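PDB 6BN2: acetyl-CoA acetyltransferase from Elizabethkingia anophelis NUHP1, which probably catalyses the thiolase-type transfer of an acetyl group between two acetyl-CoA molecules, giving acetoacetyl-CoA and CoA. Local coordinates for residues E11-S16 / E270-L275; A107-V110 / D114-A117. All coordinates share one frame; numbering follows the deposited sequence. Where two conformers were deposited one is given.

Contact 1 of 2, residues E11-S16 / E270-L275; sequences EVFIVS and EKMESL
A Met-aromatic contact with a CH-pi component, between Phe13 at the beginning of strand 12-24 and Met272 of the short helix 269-274, packs this helix against the sheet that holds strand 12-24. The methyl end carries most of it: Met272 CE stands 3.5 Å from the centroid of the Phe13 ring and 8° off the ring normal, squarely over one face. The sulfur lies further toward the root of the ring, approaching obliquely, with Met272 SD 3.5 Å from Phe13 CG. Chi1 of 78° sets Met272 CG between its backbone N and carbonyl carbon, and from there the extended chain crosses the phenylalanine side chain at about a right angle. The helix belongs to a crossover connection: it links strand 258-268 to strand 281-290, both antiparallel to strand 12-24, which lies between them in the central sheet of the thiolase fold. Backbone hydrogen bonds between Phe13 and Met267 and between Val15 and Val265 tie that central strand to its neighbour. Pro279, in the same connection, packs on both Phe13 and Met272. Two residues along the strand, Val15 turns its CB to the same helix, and its CG1 meets Met272 CB at 4.0 Å, a looser apolar touch at the base of the methionine. Within the helix, Ser274 OG donates to Lys271 O at 2.8 Å, sharing that carbonyl with Leu275 N.

Contact 2 of 2, residues A107-V110 / D114-A117; sequences AQAV and DVEA
The C-terminal end of helix 98-111, where the chain turns back toward strand 117-125, is the element to which this contact belongs. Its polar centre is Ala109 O. Asp114 N donates to Ala109 O at 3.1 Å with a C=O...N angle of 175°, so the donor sits almost straight out from the carbonyl; the bond spans five residues, one more than a regular alpha-helical bond. Val115 N approaches Ala109 O as well, at 3.5 Å, as a weak second bond. One residue on, a water lies within bonding distance of a carbonyl from each segment, 2.7 Å from Val110 O and 2.8 Å from Val115 O, and can donate to either, though other acceptors compete for its protons. Val115 O also faces the helix backbone directly: Val110 CA lies 3.5 Å from it, with an angle of 162° at the hydrogen, a well-directed CA-H...O contact. On the side of segment 114-117 the apolar part rests on one methyl group. With CG1 anti to the carbonyl carbon (chi1 -60°), Val115 CG2 is left between the backbone N and that carbon, from where it reaches both Ala109 CB and Val110 CG2, each at 3.8 Å; the two valine side chains cross at about a right angle. The carboxylate of Asp114 has its partners across the dimer interface: it bonds Tyr286 and Gln108 of the second subunit and forms a salt bridge with Lys310 of that subunit, while Gln108 here reaches Asp114 there in return. Ala109 O thus takes one good and one weak amide bond, Val110 O has a water in donating position, and the aspartate whose N-H makes the stronger bond takes part in the helix end through its backbone and in the subunit interface through its carboxylate.

Overall arrangement
The centres of contacts 1 and 2 are about 11 Å apart, and their segments touch. Val12 CG2, on strand 12-24, lies 3.9 Å from Val110 CG1 of helix 98-111, and Lys271 CB, on helix 269-274, lies 3.6 Å from Glu116 O. Strand 12-24 therefore has helix 98-111 against Val12, while its Phe13 and Val15 meet helix 269-274. Both contacts are peripheral, about 23 and 22 Å from the centre of the chain, and away from the annotated catalytic and calcium sites. One connection remains: helix 98-111 starts just after Cys96, the predicted acyl-carrying nucleophile, which is acetylated here, and contact 2 closes its other end.

Contact 1 of 2, residues E11-S16 / E270-L275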
ATOM      1  N   GLU A  11      15.942 -17.530   8.209  1.00 25.03           N
ATOM      2  CA  GLU A  11      16.284 -16.280   8.864  1.00 21.98           C
ATOM      3  C   GLU A  11      16.251 -15.128   7.866  1.00 22.22           C
ATOM      4  O   GLU A  11      16.435 -15.315   6.658  1.00 22.72           O
ATOM      5  CB  GLU A  11      17.671 -16.376   9.503  1.00 22.92           C
ATOM      6  CG  GLU A  11      17.770 -17.403  10.612  1.00 29.95           C
ATOM      7  CD  GLU A  11      19.208 -17.652  11.027  1.00 39.37           C
ATOM      8  OE1 GLU A  11      20.020 -18.044  10.160  1.00 40.90           O
ATOM      9  OE2 GLU A  11      19.527 -17.445  12.214  1.00 42.78           O
ATOM     10  N   VAL A  12      16.007 -13.926   8.381  1.00 19.23           N
ATOM     11  CA  VAL A  12      15.999 -12.711   7.580  1.00 17.81           C
ATOM     12  C   VAL A  12      16.964 -11.732   8.213  1.00 18.72           C
ATOM     13  O   VAL A  12      16.832 -11.409   9.399  1.00 18.91           O
ATOM     14  CB  VAL A  12      14.600 -12.078   7.498  1.00 17.33           C
ATOM     15  CG1 VAL A  12      14.615 -10.897   6.513  1.00 16.95           C
ATOM     16  CG2 VAL A  12      13.593 -13.141   7.085  1.00 18.04           C
ATOM     17  N   PHE A  13      17.919 -11.262   7.428  1.00 16.82           N
ATOM     18  CA  PHE A  13      18.944 -10.349   7.908  1.00 16.45           C
ATOM     19  C   PHE A  13      18.808  -8.985   7.258  1.00 15.54           C
ATOM     20  O   PHE A  13      18.377  -8.869   6.112  1.00 17.64           O
ATOM     21  CB  PHE A  13      20.327 -10.909   7.612  1.00 17.35           C
ATOM     22  CG  PHE A  13      20.629 -12.145   8.374  1.00 18.71           C
ATOM     23  CD1 PHE A  13      21.207 -12.060   9.638  1.00 20.86           C
ATOM     24  CD2 PHE A  13      20.312 -13.392   7.856  1.00 19.63           C
ATOM     25  CE1 PHE A  13      21.475 -13.207  10.364  1.00 23.17           C
ATOM     26  CE2 PHE A  13      20.578 -14.540   8.580  1.00 23.90           C
ATOM     27  CZ  PHE A  13      21.162 -14.446   9.832  1.00 27.53           C
ATOM     28  N   ILE A  14      19.178  -7.950   8.008  1.00 14.76           N
ATOM     29  CA  ILE A  14      19.253  -6.587   7.493  1.00 13.80           C
ATOM     30  C   ILE A  14      20.709  -6.341   7.151  1.00 15.07           C
ATOM     31  O   ILE A  14      21.567  -6.373   8.044  1.00 17.17           O
ATOM     32  CB  ILE A  14      18.750  -5.562   8.521  1.00 14.21           C
ATOM     33  CG1 ILE A  14      17.272  -5.815   8.841  1.00 16.69           C
ATOM     34  CG2 ILE A  14      18.943  -4.140   7.984  1.00 16.35           C
ATOM     35  CD1 ILE A  14      16.815  -5.094  10.110  1.00 20.30           C
ATOM     36  N   VAL A  15      20.999  -6.121   5.867  1.00 14.07           N
ATOM     37  CA  VAL A  15      22.388  -5.953   5.443  1.00 15.95           C
ATOM     38  C   VAL A  15      22.749  -4.487   5.217  1.00 15.87           C
ATOM     39  O   VAL A  15      23.942  -4.162   5.168  1.00 18.53           O
ATOM     40  CB  VAL A  15      22.718  -6.800   4.188  1.00 17.07           C
ATOM     41  CG1 VAL A  15      22.718  -8.295   4.537  1.00 19.63           C
ATOM     42  CG2 VAL A  15      21.774  -6.506   3.026  1.00 15.99           C
ATOM     43  N   SER A  16      21.766  -3.603   5.072  0.59 16.32           N
ATOM     44  CA  SER A  16      22.048  -2.172   5.055  0.59 17.04           C
ATOM     45  C   SER A  16      20.782  -1.443   5.480  0.59 15.99           C
ATOM     46  O   SER A  16      19.674  -1.974   5.373  0.59 14.54           O
ATOM     47  CB  SER A  16      22.518  -1.701   3.676  0.59 17.87           C
ATOM     48  OG  SER A  16      21.485  -1.869   2.729  0.59 15.45           O
ATOM     49  N   GLU A 270      21.563 -17.415   2.895  1.00 21.04           N
ATOM     50  CA  GLU A 270      22.272 -17.951   1.744  1.00 26.14           C
ATOM     51  C   GLU A 270      22.713 -16.834   0.808  1.00 22.44           C
ATOM     52  O   GLU A 270      23.849 -16.826   0.328  1.00 23.19           O
ATOM     53  CB  GLU A 270      21.378 -18.962   1.027  1.00 33.66           C
ATOM     54  CG  GLU A 270      21.988 -19.605  -0.188  1.00 52.31           C
ATOM     55  CD  GLU A 270      21.017 -20.550  -0.875  1.00 67.32           C
ATOM     56  OE1 GLU A 270      19.982 -20.889  -0.259  1.00 72.86           O
ATOM     57  OE2 GLU A 270      21.283 -20.942  -2.029  1.00 72.03           O
ATOM     58  N   LYS A 271      21.836 -15.851   0.575  1.00 21.10           N
ATOM     59  CA  LYS A 271      22.178 -14.770  -0.347  1.00 19.14           C
ATOM     60  C   LYS A 271      23.264 -13.866   0.227  1.00 20.85           C
ATOM     61  O   LYS A 271      24.222 -13.522  -0.478  1.00 22.11           O
ATOM     62  CB  LYS A 271      20.916 -13.972  -0.698  1.00 19.58           C
ATOM     63  CG  LYS A 271      21.143 -12.736  -1.569  1.00 21.47           C
ATOM     64  CD  LYS A 271      21.810 -13.016  -2.916  1.00 25.62           C
ATOM     65  CE  LYS A 271      20.945 -13.814  -3.882  1.00 30.81           C
ATOM     66  NZ  LYS A 271      21.523 -13.798  -5.274  1.00 29.80           N
ATOM     67  N   MET A 272      23.152 -13.468   1.498  1.00 19.38           N
ATOM     68  CA  MET A 272      24.185 -12.573   2.021  1.00 22.00           C
ATOM     69  C   MET A 272      25.540 -13.267   2.089  1.00 21.12           C
ATOM     70  O   MET A 272      26.566 -12.638   1.814  1.00 24.55           O
ATOM     71  CB  MET A 272      23.787 -12.006   3.390  1.00 23.67           C
ATOM     72  CG  MET A 272      23.962 -12.935   4.550  1.00 29.85           C
ATOM     73  SD  MET A 272      23.338 -12.191   6.082  1.00 28.09           S
ATOM     74  CE  MET A 272      23.801 -13.515   7.213  1.00 26.92           C
ATOM     75  N   GLU A 273      25.568 -14.572   2.371  1.00 23.05           N
ATOM     76  CA  GLU A 273      26.850 -15.264   2.420  1.00 24.96           C
ATOM     77  C   GLU A 273      27.438 -15.441   1.024  1.00 27.14           C
ATOM     78  O   GLU A 273      28.658 -15.333   0.845  1.00 29.03           O
ATOM     79  CB  GLU A 273      26.701 -16.609   3.140  1.00 26.01           C
ATOM     80  CG  GLU A 273      26.475 -16.427   4.630  1.00 29.65           C
ATOM     81  CD  GLU A 273      26.310 -17.727   5.391  1.00 37.88           C
ATOM     82  OE1 GLU A 273      26.342 -18.802   4.764  1.00 40.07           O
ATOM     83  OE2 GLU A 273      26.150 -17.665   6.626  1.00 41.46           O
ATOM     84  N   SER A 274      26.589 -15.687   0.018  1.00 24.21           N
ATOM     85  CA  SER A 274      27.095 -15.813  -1.344  1.00 27.94           C
ATOM     86  C   SER A 274      27.697 -14.503  -1.838  1.00 26.87           C
ATOM     87  O   SER A 274      28.604 -14.514  -2.679  1.00 29.29           O
ATOM     88  CB  SER A 274      25.978 -16.282  -2.285  1.00 26.26           C
ATOM     89  OG  SER A 274      25.047 -15.241  -2.516  1.00 34.06           O
ATOM     90  N   LEU A 275      27.218 -13.370  -1.323  1.00 25.08           N
ATOM     91  CA  LEU A 275      27.725 -12.054  -1.685  1.00 24.40           C
ATOM     92  C   LEU A 275      28.844 -11.576  -0.772  1.00 28.32           C
ATOM     93  O   LEU A 275      29.381 -10.490  -1.001  1.00 33.41           O
ATOM     94  CB  LEU A 275      26.580 -11.026  -1.668  1.00 25.74           C
ATOM     95  CG  LEU A 275      25.503 -11.273  -2.723  1.00 25.34           C
ATOM     96  CD1 LEU A 275      24.303 -10.375  -2.456  1.00 25.38           C
ATOM     97  CD2 LEU A 275      26.071 -11.032  -4.122  1.00 27.47           C
TER

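Contact 2 of 2, residues A107-V110 / D114-A117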
ATOM      1  N   ALA A 107      10.089  -9.116   5.062  1.00 13.30           N
ATOM      2  CA  ALA A 107      10.610 -10.267   5.786  1.00 13.98           C
ATOM      3  C   ALA A 107       9.754 -11.503   5.522  1.00 13.99           C
ATOM      4  O   ALA A 107      10.280 -12.618   5.363  1.00 14.90           O
ATOM      5  CB  ALA A 107      10.689  -9.943   7.286  1.00 15.75           C
ATOM      6  N   GLN A 108       8.437 -11.321   5.433  1.00 14.27           N
ATOM      7  CA  GLN A 108       7.560 -12.447   5.143  1.00 14.35           C
ATOM      8  C   GLN A 108       7.808 -12.993   3.747  1.00 14.45           C
ATOM      9  O   GLN A 108       7.708 -14.203   3.534  1.00 15.22           O
ATOM     10  CB  GLN A 108       6.095 -12.037   5.311  1.00 15.81           C
ATOM     11  CG  GLN A 108       5.756 -11.770   6.784  1.00 15.55           C
ATOM     12  CD  GLN A 108       4.396 -11.162   6.994  1.00 15.73           C
ATOM     13  OE1 GLN A 108       3.997 -10.251   6.287  1.00 19.48           O
ATOM     14  NE2 GLN A 108       3.662 -11.679   7.967  1.00 16.88           N
ATOM     15  N   ALA A 109       8.125 -12.120   2.783  1.00 13.83           N
ATOM     16  CA  ALA A 109       8.463 -12.595   1.438  1.00 14.84           C
ATOM     17  C   ALA A 109       9.726 -13.453   1.452  1.00 16.11           C
ATOM     18  O   ALA A 109       9.825 -14.440   0.703  1.00 15.98           O
ATOM     19  CB  ALA A 109       8.639 -11.410   0.482  1.00 15.09           C
ATOM     20  N   VAL A 110      10.703 -13.099   2.295  1.00 14.27           N
ATOM     21  CA  VAL A 110      11.898 -13.936   2.437  1.00 14.42           C
ATOM     22  C   VAL A 110      11.547 -15.258   3.122  1.00 17.42           C
ATOM     23  O   VAL A 110      11.939 -16.339   2.661  1.00 18.82           O
ATOM     24  CB  VAL A 110      13.011 -13.191   3.204  1.00 15.32           C
ATOM     25  CG1 VAL A 110      14.251 -14.111   3.406  1.00 16.81           C
ATOM     26  CG2 VAL A 110      13.435 -11.924   2.458  1.00 15.97           C
ATOM     27  N   ASP A 114      10.102 -16.696  -1.332  1.00 18.42           N
ATOM     28  CA  ASP A 114       9.852 -16.115  -2.644  1.00 17.68           C
ATOM     29  C   ASP A 114      10.953 -15.188  -3.120  1.00 18.87           C
ATOM     30  O   ASP A 114      11.136 -15.044  -4.337  1.00 19.78           O
ATOM     31  CB  ASP A 114       8.532 -15.348  -2.637  1.00 17.96           C
ATOM     32  CG  ASP A 114       7.357 -16.262  -2.481  1.00 20.46           C
ATOM     33  OD1 ASP A 114       7.286 -17.237  -3.254  1.00 24.26           O
ATOM     34  OD2 ASP A 114       6.527 -16.008  -1.582  1.00 20.19           O
ATOM     35  N   VAL A 115      11.682 -14.546  -2.207  1.00 16.23           N
ATOM     36  CA  VAL A 115      12.781 -13.666  -2.597  1.00 16.74           C
ATOM     37  C   VAL A 115      13.970 -13.914  -1.681  1.00 17.86           C
ATOM     38  O   VAL A 115      13.815 -14.325  -0.524  1.00 17.41           O
ATOM     39  CB  VAL A 115      12.400 -12.171  -2.543  1.00 16.43           C
ATOM     40  CG1 VAL A 115      11.222 -11.865  -3.508  1.00 17.54           C
ATOM     41  CG2 VAL A 115      12.072 -11.771  -1.111  1.00 18.04           C
ATOM     42  N   GLU A 116      15.166 -13.641  -2.212  1.00 16.12           N
ATOM     43  CA  GLU A 116      16.408 -13.713  -1.449  1.00 17.16           C
ATOM     44  C   GLU A 116      16.956 -12.344  -1.079  1.00 18.01           C
ATOM     45  O   GLU A 116      17.770 -12.250  -0.156  1.00 17.21           O
ATOM     46  CB  GLU A 116      17.479 -14.465  -2.248  1.00 19.86           C
ATOM     47  CG  GLU A 116      17.061 -15.875  -2.657  1.00 21.29           C
ATOM     48  CD  GLU A 116      17.016 -16.826  -1.485  1.00 26.83           C
ATOM     49  OE1 GLU A 116      18.063 -17.009  -0.795  1.00 28.42           O
ATOM     50  OE2 GLU A 116      15.937 -17.407  -1.260  1.00 29.20           O
ATOM     51  N   ALA A 117      16.530 -11.285  -1.771  1.00 15.96           N
ATOM     52  CA  ALA A 117      16.995  -9.937  -1.469  1.00 13.62           C
ATOM     53  C   ALA A 117      15.875  -8.983  -1.826  1.00 13.87           C
ATOM     54  O   ALA A 117      15.292  -9.104  -2.909  1.00 14.90           O
ATOM     55  CB  ALA A 117      18.266  -9.572  -2.254  1.00 15.81           C
TER
HETATM   56  O   HOH W   1      13.487 -16.928   0.513  1.00 25.23           O